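PDB 3I8S: ferrous iron transport protein B from Escherichia coli, which uses its cytosolic GTPase domain, the part in this structure, in GTP-driven uptake of ferrous iron across the inner membrane, probably coupling GTP binding to channel opening. Local coordinates for residues N91-A95 with S96-R100. Sequence-based numbering, arbitrary orientation. Where two conformers were deposited one is given.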
ATOM      1  N   ASN A  91      -3.727  -5.420   2.804  1.00 23.80           N
ATOM      2  CA  ASN A  91      -2.830  -4.567   3.546  1.00 23.53           C
ATOM      3  C   ASN A  91      -3.110  -4.693   5.016  1.00 23.53           C
ATOM      4  O   ASN A  91      -4.148  -4.241   5.472  1.00 24.46           O
ATOM      5  CB  ASN A  91      -2.976  -3.130   3.058  1.00 24.17           C
ATOM      6  CG  ASN A  91      -2.131  -2.118   3.853  1.00 23.67           C
ATOM      7  OD1 ASN A  91      -1.033  -2.406   4.400  1.00 26.64           O
ATOM      8  ND2 ASN A  91      -2.641  -0.907   3.877  1.00 21.23           N
ATOM      9  N   VAL A  92      -2.207  -5.350   5.721  1.00 22.87           N
ATOM     10  CA  VAL A  92      -2.347  -5.587   7.184  1.00 22.95           C
ATOM     11  C   VAL A  92      -1.902  -4.359   7.935  1.00 24.07           C
ATOM     12  O   VAL A  92      -0.751  -3.944   7.806  1.00 25.61           O
ATOM     13  CB  VAL A  92      -1.615  -6.840   7.622  1.00 24.05           C
ATOM     14  CG1 VAL A  92      -1.933  -7.095   9.072  1.00 23.38           C
ATOM     15  CG2 VAL A  92      -2.035  -8.023   6.725  1.00 27.94           C
ATOM     16  N   VAL A  93      -2.825  -3.741   8.667  1.00 22.36           N
ATOM     17  CA  VAL A  93      -2.599  -2.462   9.320  1.00 22.83           C
ATOM     18  C   VAL A  93      -2.768  -2.609  10.807  1.00 22.96           C
ATOM     19  O   VAL A  93      -3.778  -3.081  11.281  1.00 23.70           O
ATOM     20  CB  VAL A  93      -3.569  -1.359   8.769  1.00 21.94           C
ATOM     21  CG1 VAL A  93      -3.553  -0.063   9.677  1.00 21.39           C
ATOM     22  CG2 VAL A  93      -3.232  -1.085   7.291  1.00 22.29           C
ATOM     23  N   ASP A  94      -1.722  -2.270  11.543  1.00 22.84           N
ATOM     24  CA  ASP A  94      -1.698  -2.257  13.015  1.00 22.27           C
ATOM     25  C   ASP A  94      -2.548  -1.095  13.598  1.00 21.96           C
ATOM     26  O   ASP A  94      -2.104   0.036  13.586  1.00 22.67           O
ATOM     27  CB  ASP A  94      -0.230  -2.172  13.476  1.00 23.04           C
ATOM     28  CG  ASP A  94      -0.051  -2.086  14.994  1.00 22.70           C
ATOM     29  OD1 ASP A  94      -1.049  -2.171  15.760  1.00 24.64           O
ATOM     30  OD2 ASP A  94       1.128  -1.949  15.487  1.00 22.60           O
ATOM     31  N   ALA A  95      -3.747  -1.395  14.130  1.00 22.16           N
ATOM     32  CA  ALA A  95      -4.606  -0.376  14.772  1.00 22.50           C
ATOM     33  C   ALA A  95      -3.932   0.448  15.895  1.00 21.83           C
ATOM     34  O   ALA A  95      -4.331   1.587  16.167  1.00 23.16           O
ATOM     35  CB  ALA A  95      -5.919  -1.017  15.281  1.00 23.11           C
ATOM     36  N   SER A  96      -2.912  -0.112  16.551  1.00 21.53           N
ATOM     37  CA  SER A  96      -2.276   0.541  17.676  1.00 22.08           C
ATOM     38  C   SER A  96      -1.214   1.548  17.238  1.00 21.49           C
ATOM     39  O   SER A  96      -0.677   2.270  18.075  1.00 21.43           O
ATOM     40  CB  SER A  96      -1.668  -0.474  18.645  1.00 22.46           C
ATOM     41  OG  SER A  96      -0.552  -1.137  18.127  1.00 22.64           O
ATOM     42  N   ASN A  97      -0.943   1.566  15.936  1.00 21.48           N
ATOM     43  CA  ASN A  97       0.032   2.440  15.288  1.00 22.19           C
ATOM     44  C   ASN A  97      -0.496   2.888  13.928  1.00 21.87           C
ATOM     45  O   ASN A  97       0.222   2.921  12.918  1.00 21.26           O
ATOM     46  CB  ASN A  97       1.397   1.745  15.172  1.00 22.81           C
ATOM     47  CG  ASN A  97       2.057   1.530  16.537  1.00 25.86           C
ATOM     48  OD1 ASN A  97       2.529   2.498  17.196  1.00 30.64           O
ATOM     49  ND2 ASN A  97       2.112   0.259  16.985  1.00 27.11           N
ATOM     50  N   LEU A  98      -1.763   3.291  13.935  1.00 22.08           N
ATOM     51  CA  LEU A  98      -2.471   3.608  12.712  1.00 22.15           C
ATOM     52  C   LEU A  98      -1.796   4.659  11.834  1.00 21.87           C
ATOM     53  O   LEU A  98      -1.637   4.439  10.634  1.00 21.96           O
ATOM     54  CB  LEU A  98      -3.890   4.067  13.070  1.00 22.10           C
ATOM     55  CG  LEU A  98      -4.809   4.287  11.873  1.00 22.30           C
ATOM     56  CD1 LEU A  98      -4.989   3.034  11.013  1.00 23.32           C
ATOM     57  CD2 LEU A  98      -6.157   4.858  12.372  1.00 23.34           C
ATOM     58  N   GLU A  99      -1.429   5.801  12.423  1.00 22.84           N
ATOM     59  CA  GLU A  99      -0.893   6.944  11.661  1.00 23.56           C
ATOM     60  C   GLU A  99       0.376   6.514  10.914  1.00 22.95           C
ATOM     61  O   GLU A  99       0.515   6.703   9.701  1.00 23.43           O
ATOM     62  CB  GLU A  99      -0.669   8.184  12.551  1.00 24.08           C
ATOM     63  CG  GLU A  99      -0.174   9.424  11.777  1.00 25.88           C
ATOM     64  CD  GLU A  99      -0.552  10.782  12.392  1.00 28.33           C
ATOM     65  OE1 GLU A  99      -1.238  10.839  13.449  1.00 34.64           O
ATOM     66  OE2 GLU A  99      -0.141  11.807  11.809  1.00 33.66           O
ATOM     67  N   ARG A 100       1.257   5.831  11.643  1.00 21.63           N
ATOM     68  CA  ARG A 100       2.488   5.275  11.076  0.50 22.37           C
ATOM     69  C   ARG A 100       2.183   4.281   9.963  1.00 21.65           C
ATOM     70  O   ARG A 100       2.771   4.321   8.845  1.00 22.40           O
ATOM     71  CB  ARG A 100       3.311   4.551  12.162  0.50 22.58           C
ATOM     72  CG  ARG A 100       4.590   3.869  11.610  0.50 22.77           C
ATOM     73  CD  ARG A 100       5.554   3.500  12.691  0.50 23.02           C
ATOM     74  NE  ARG A 100       6.907   3.254  12.179  0.50 24.17           N
ATOM     75  CZ  ARG A 100       8.036   3.624  12.801  0.50 25.50           C
ATOM     76  NH1 ARG A 100       8.016   4.310  13.943  0.50 23.82           N
ATOM     77  NH2 ARG A 100       9.218   3.324  12.263  0.50 25.86           N
TER
HETATM   78  O   HOH W   1      -3.387   4.102  16.396  1.00 21.47           O
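D94 and S96 form the tight part: D94 OD1 takes bonds from S96 OG at 2.6 Å and from S96 N at 2.9 Å, the latter closing an Asx turn. The hydroxyl arrives on the syn side, 20° out of the carboxylate plane, the S96 backbone N-H from well above that plane. N97 ND2 reaches D94 OD2 at 2.8 Å along a nearly straight N-H line (175°); OD2 lies in the N97 amide plane, but ND2 comes from above the carboxylate, the two flat groups being nearly perpendicular. Having CG anti to the backbone N (chi1 177°) sends the D94 carboxylate along the following backbone, where S96 and N97 can meet it. N97 N to D94 O, 3.0 Å, closes a type I beta turn over A95 and S96. This links strand 88-94 to helix 98-111, the first half of a beta-alpha-beta unit in the P-loop GTPase fold; D94 also touches M121 of the GTP site. With an alanine at D94, S96 N and S96 OG would probably lose their shared acceptor, and the N97 amide would be set free to turn. Inside, V93 CG1 meets L98 CD1 at 3.7 Å, and A95 packs on L119 and L122. N97 is exposed although D94 holds its amide. On another, looser side, no direct bond joins A95 O and L98 N; a water accepts from L98 N (3.1 Å) and donates to A95 O (2.7 Å).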